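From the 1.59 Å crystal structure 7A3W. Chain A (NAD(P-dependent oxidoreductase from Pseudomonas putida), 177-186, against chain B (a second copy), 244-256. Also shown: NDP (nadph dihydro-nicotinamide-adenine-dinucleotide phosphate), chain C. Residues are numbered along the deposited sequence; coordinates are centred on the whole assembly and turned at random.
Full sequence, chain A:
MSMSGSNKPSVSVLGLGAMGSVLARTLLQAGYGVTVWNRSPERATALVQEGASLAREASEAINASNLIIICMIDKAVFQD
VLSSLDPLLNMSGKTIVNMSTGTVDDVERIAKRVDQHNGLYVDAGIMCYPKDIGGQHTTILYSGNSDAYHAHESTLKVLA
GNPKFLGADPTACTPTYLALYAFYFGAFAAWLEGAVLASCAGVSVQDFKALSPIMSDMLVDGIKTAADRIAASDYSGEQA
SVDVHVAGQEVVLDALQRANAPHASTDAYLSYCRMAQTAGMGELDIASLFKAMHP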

# COMPACT_ATOMS: atom_id res chain seq x y z
N TYR A 177 -10.61 -8.21 10.27
CA TYR A 177 -10.59 -8.77 8.90
C TYR A 177 -10.99 -7.69 7.91
O TYR A 177 -10.26 -7.44 6.94
CB TYR A 177 -11.55 -9.96 8.88
CG TYR A 177 -11.89 -10.57 7.54
CD1 TYR A 177 -11.03 -11.44 6.91
CD2 TYR A 177 -13.12 -10.35 6.94
CE1 TYR A 177 -11.37 -12.08 5.73
CE2 TYR A 177 -13.47 -10.99 5.76
CZ TYR A 177 -12.59 -11.86 5.15
OH TYR A 177 -12.89 -12.53 3.99
N LEU A 178 -12.12 -7.03 8.14
CA LEU A 178 -12.62 -6.03 7.18
C LEU A 178 -11.69 -4.79 7.19
O LEU A 178 -11.47 -4.22 6.09
CB LEU A 178 -14.07 -5.69 7.53
CG LEU A 178 -15.09 -6.83 7.38
CD1 LEU A 178 -16.46 -6.39 7.84
CD2 LEU A 178 -15.19 -7.34 5.94
N ALA A 179 -11.12 -4.42 8.34
CA ALA A 179 -10.19 -3.27 8.45
C ALA A 179 -8.92 -3.56 7.66
O ALA A 179 -8.43 -2.66 6.91
CB ALA A 179 -9.86 -2.93 9.89
N LEU A 180 -8.37 -4.76 7.78
CA LEU A 180 -7.15 -5.12 7.03
C LEU A 180 -7.43 -5.17 5.52
O LEU A 180 -6.57 -4.73 4.75
CB LEU A 180 -6.64 -6.46 7.55
CG LEU A 180 -6.10 -6.43 8.98
CD1 LEU A 180 -5.87 -7.85 9.48
CD2 LEU A 180 -4.83 -5.59 9.09
N TYR A 181 -8.62 -5.61 5.09
CA TYR A 181 -8.98 -5.61 3.65
C TYR A 181 -9.35 -4.20 3.20
O TYR A 181 -9.15 -3.94 2.01
CB TYR A 181 -10.07 -6.65 3.34
CG TYR A 181 -9.47 -8.01 3.06
CD1 TYR A 181 -8.63 -8.18 1.96
CD2 TYR A 181 -9.72 -9.13 3.85
CE1 TYR A 181 -8.08 -9.41 1.65
CE2 TYR A 181 -9.15 -10.36 3.56
CZ TYR A 181 -8.33 -10.51 2.46
OH TYR A 181 -7.77 -11.71 2.12
N ALA A 182 -9.82 -3.32 4.08
CA ALA A 182 -10.01 -1.90 3.72
C ALA A 182 -8.65 -1.33 3.31
O ALA A 182 -8.54 -0.72 2.25
CB ALA A 182 -10.61 -1.12 4.86
N PHE A 183 -7.62 -1.62 4.11
CA PHE A 183 -6.24 -1.21 3.84
C PHE A 183 -5.79 -1.87 2.54
O PHE A 183 -5.34 -1.17 1.61
CB PHE A 183 -5.37 -1.59 5.03
CG PHE A 183 -3.89 -1.57 4.77
CD1 PHE A 183 -3.30 -0.59 3.97
CD2 PHE A 183 -3.08 -2.55 5.31
CE1 PHE A 183 -1.94 -0.61 3.73
CE2 PHE A 183 -1.73 -2.57 5.03
CZ PHE A 183 -1.15 -1.59 4.26
N TYR A 184 -5.88 -3.21 2.46
CA TYR A 184 -5.29 -3.94 1.32
C TYR A 184 -5.89 -3.47 -0.01
O TYR A 184 -5.11 -3.13 -0.93
CB TYR A 184 -5.46 -5.45 1.44
CG TYR A 184 -4.85 -6.16 0.26
CD1 TYR A 184 -5.58 -6.41 -0.89
CD2 TYR A 184 -3.53 -6.55 0.27
CE1 TYR A 184 -5.01 -7.05 -1.99
CE2 TYR A 184 -2.96 -7.21 -0.80
CZ TYR A 184 -3.70 -7.47 -1.94
OH TYR A 184 -3.15 -8.06 -3.03
N PHE A 185 -7.21 -3.38 -0.14
CA PHE A 185 -7.80 -3.08 -1.47
C PHE A 185 -7.74 -1.58 -1.79
O PHE A 185 -7.57 -1.24 -2.99
CB PHE A 185 -9.18 -3.71 -1.67
CG PHE A 185 -9.04 -5.18 -1.97
CD1 PHE A 185 -8.33 -5.60 -3.08
CD2 PHE A 185 -9.52 -6.13 -1.09
CE1 PHE A 185 -8.10 -6.94 -3.33
CE2 PHE A 185 -9.30 -7.47 -1.34
CZ PHE A 185 -8.61 -7.87 -2.47
N GLY A 186 -7.82 -0.72 -0.78
CA GLY A 186 -7.54 0.72 -1.02
C GLY A 186 -6.13 0.90 -1.55
O GLY A 186 -5.90 1.69 -2.47
N VAL B 244 -16.54 -11.39 -6.90
CA VAL B 244 -16.37 -11.82 -5.48
C VAL B 244 -15.63 -10.71 -4.71
O VAL B 244 -16.04 -10.41 -3.56
CB VAL B 244 -15.69 -13.21 -5.43
CG1 VAL B 244 -15.21 -13.56 -4.04
CG2 VAL B 244 -16.65 -14.28 -5.96
N HIS B 245 -14.64 -10.05 -5.32
CA HIS B 245 -13.98 -8.86 -4.73
C HIS B 245 -15.04 -7.80 -4.40
O HIS B 245 -15.02 -7.23 -3.30
CB HIS B 245 -12.93 -8.26 -5.67
CG HIS B 245 -11.62 -8.97 -5.65
ND1 HIS B 245 -11.34 -10.03 -6.47
CD2 HIS B 245 -10.49 -8.73 -4.95
CE1 HIS B 245 -10.10 -10.47 -6.24
NE2 HIS B 245 -9.56 -9.67 -5.33
N VAL B 246 -15.99 -7.59 -5.31
CA VAL B 246 -17.00 -6.52 -5.09
C VAL B 246 -17.88 -6.94 -3.90
O VAL B 246 -18.13 -6.10 -3.00
CB VAL B 246 -17.81 -6.25 -6.37
CG1 VAL B 246 -19.03 -5.39 -6.07
CG2 VAL B 246 -16.95 -5.54 -7.40
N ALA B 247 -18.36 -8.18 -3.89
CA ALA B 247 -19.29 -8.65 -2.84
C ALA B 247 -18.60 -8.50 -1.49
O ALA B 247 -19.23 -8.08 -0.56
CB ALA B 247 -19.71 -10.07 -3.10
N GLY B 248 -17.33 -8.87 -1.41
CA GLY B 248 -16.54 -8.74 -0.16
C GLY B 248 -16.36 -7.29 0.25
O GLY B 248 -16.56 -6.98 1.43
N GLN B 249 -15.98 -6.41 -0.68
CA GLN B 249 -15.67 -5.01 -0.30
C GLN B 249 -16.97 -4.26 0.00
O GLN B 249 -16.88 -3.24 0.69
CB GLN B 249 -14.82 -4.28 -1.34
CG GLN B 249 -13.83 -3.33 -0.69
CD GLN B 249 -12.70 -4.00 0.04
OE1 GLN B 249 -12.57 -5.22 0.03
NE2 GLN B 249 -11.85 -3.20 0.67
N GLU B 250 -18.13 -4.74 -0.44
CA GLU B 250 -19.40 -4.09 -0.07
C GLU B 250 -19.67 -4.36 1.41
O GLU B 250 -20.31 -3.53 2.08
CB GLU B 250 -20.54 -4.57 -0.95
CG GLU B 250 -20.52 -3.98 -2.34
CD GLU B 250 -21.53 -4.61 -3.29
OE1 GLU B 250 -22.00 -5.73 -3.00
OE2 GLU B 250 -21.84 -3.99 -4.33
N VAL B 251 -19.18 -5.48 1.94
CA VAL B 251 -19.23 -5.79 3.40
C VAL B 251 -18.27 -4.85 4.12
O VAL B 251 -18.63 -4.31 5.16
CB VAL B 251 -18.94 -7.28 3.64
CG1 VAL B 251 -18.89 -7.64 5.12
CG2 VAL B 251 -19.99 -8.11 2.92
N VAL B 252 -17.06 -4.65 3.60
CA VAL B 252 -16.09 -3.69 4.20
C VAL B 252 -16.77 -2.30 4.24
O VAL B 252 -16.74 -1.65 5.29
CB VAL B 252 -14.77 -3.67 3.41
CG1 VAL B 252 -13.83 -2.58 3.90
CG2 VAL B 252 -14.07 -5.02 3.49
N LEU B 253 -17.41 -1.87 3.16
CA LEU B 253 -18.06 -0.54 3.13
C LEU B 253 -19.12 -0.48 4.22
O LEU B 253 -19.22 0.56 4.90
CB LEU B 253 -18.68 -0.34 1.75
CG LEU B 253 -19.49 0.94 1.58
CD1 LEU B 253 -18.63 2.16 1.93
CD2 LEU B 253 -19.99 1.02 0.14
N ASP B 254 -19.95 -1.51 4.32
CA ASP B 254 -21.04 -1.59 5.32
C ASP B 254 -20.45 -1.38 6.72
O ASP B 254 -21.01 -0.59 7.51
CB ASP B 254 -21.77 -2.93 5.21
CG ASP B 254 -22.77 -3.16 6.33
OD1 ASP B 254 -23.81 -2.53 6.26
OD2 ASP B 254 -22.47 -3.93 7.25
N ALA B 255 -19.35 -2.07 7.04
CA ALA B 255 -18.65 -1.95 8.34
C ALA B 255 -18.18 -0.51 8.56
O ALA B 255 -18.36 0.01 9.68
CB ALA B 255 -17.52 -2.94 8.40
N LEU B 256 -17.62 0.14 7.54
CA LEU B 256 -17.14 1.54 7.66
C LEU B 256 -18.34 2.46 7.93
O LEU B 256 -18.25 3.28 8.86
CB LEU B 256 -16.41 1.98 6.39
CG LEU B 256 -15.07 1.31 6.15
CD1 LEU B 256 -14.63 1.44 4.70
CD2 LEU B 256 -14.01 1.87 7.08
PA NDP C . -16.79 -18.34 -5.42
O1A NDP C . -15.74 -19.06 -6.20
O2A NDP C . -17.84 -17.47 -6.07
O5B NDP C . -17.57 -19.48 -4.62
C5B NDP C . -18.79 -19.16 -3.92
C4B NDP C . -19.30 -20.41 -3.26
O4B NDP C . -20.53 -20.10 -2.55
C3B NDP C . -19.64 -21.57 -4.21
O3B NDP C . -19.41 -22.84 -3.60
C2B NDP C . -21.14 -21.37 -4.39
O2B NDP C . -21.81 -22.56 -4.78
C1B NDP C . -21.51 -21.01 -2.96
N9A NDP C . -22.84 -20.41 -2.84
C8A NDP C . -23.33 -19.25 -3.36
N7A NDP C . -24.60 -19.06 -3.08
C5A NDP C . -24.94 -20.15 -2.31
C6A NDP C . -26.14 -20.54 -1.69
N6A NDP C . -27.27 -19.84 -1.75
N1A NDP C . -26.13 -21.70 -0.98
C2A NDP C . -24.99 -22.41 -0.90
N3A NDP C . -23.81 -22.15 -1.47
C4A NDP C . -23.86 -21.00 -2.16
O3 NDP C . -16.14 -17.56 -4.19
PN NDP C . -14.71 -17.71 -3.47
O1N NDP C . -14.38 -19.14 -3.24
O2N NDP C . -13.74 -16.90 -4.22
O5D NDP C . -14.99 -16.95 -2.09
C5D NDP C . -15.69 -17.62 -1.03
C4D NDP C . -15.62 -16.78 0.20
O4D NDP C . -14.25 -16.73 0.66
C3D NDP C . -16.11 -15.33 0.08
O3D NDP C . -16.78 -14.97 1.27
C2D NDP C . -14.81 -14.55 -0.11
O2D NDP C . -14.88 -13.16 0.26
C1D NDP C . -13.87 -15.37 0.78
N1N NDP C . -12.46 -15.21 0.36
C2N NDP C . -12.02 -15.57 -0.90
C3N NDP C . -10.73 -15.33 -1.31
C7N NDP C . -10.23 -15.67 -2.70
O7N NDP C . -9.08 -15.29 -2.99
N7N NDP C . -11.00 -16.32 -3.58
C4N NDP C . -9.77 -14.73 -0.34
C5N NDP C . -10.29 -14.60 1.01
C6N NDP C . -11.58 -14.63 1.24
P2B NDP C . -21.96 -22.80 -6.41
O1X NDP C . -23.14 -23.73 -6.57
O2X NDP C . -22.20 -21.47 -7.04
O3X NDP C . -20.63 -23.45 -6.78
O HOH W 1 -10.88 -0.54 0.69

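Helices that cross at a steep angle can touch along only a short length, so a few well-placed side chains must carry the contact; the pairing of two copies of this oxidoreductase is a compact example. Both stretches are helical throughout, each part of a longer helix, and their axes approach to 9.4 Å with 112° between their N-to-C directions. The backbones come nearest at L178(A) and V252(B), whose CA atoms lie 5.1 Å apart, and 436 Å² of surface is buried in all.

Around that point the contact is apolar. L178(A), in the m,t rotamer, points toward the partner helix and reaches three residues on it: its CD2 lies 3.6 Å from CG2 of V252(B) and 3.8 Å from CG1 of V251(B), while its CD1 lies 3.7 Å from CB of A255(B). V252(B) answers from the other helix, its CG1 sitting 3.7 Å from CB of A182(A).

Further along, polar chemistry takes over. The side chain of Q249(B) extends to the partner backbone, where its NE2 donates a hydrogen bond to O of Y181(A) at 3.1 Å and 165°. That carbonyl already accepts the helical bond from N of F185(A), at 2.9 Å from N to O, so the glutamine adds a second donor without breaking the helix. The same NE2 also donates to a water, 2.8 Å from its oxygen, which in turn donates to O of A182(A) at 2.8 Å; one amide thus serves successive carbonyls, one directly and one through water.

F185(A) completes the contact. Its CZ approaches CD2 of H245(B) to 3.2 Å, at the edge of the imidazole, with the two ring planes nearly perpendicular. Both histidine nitrogens are hydrogen-bonded elsewhere in the structure, leaving a carbon to meet the phenyl ring.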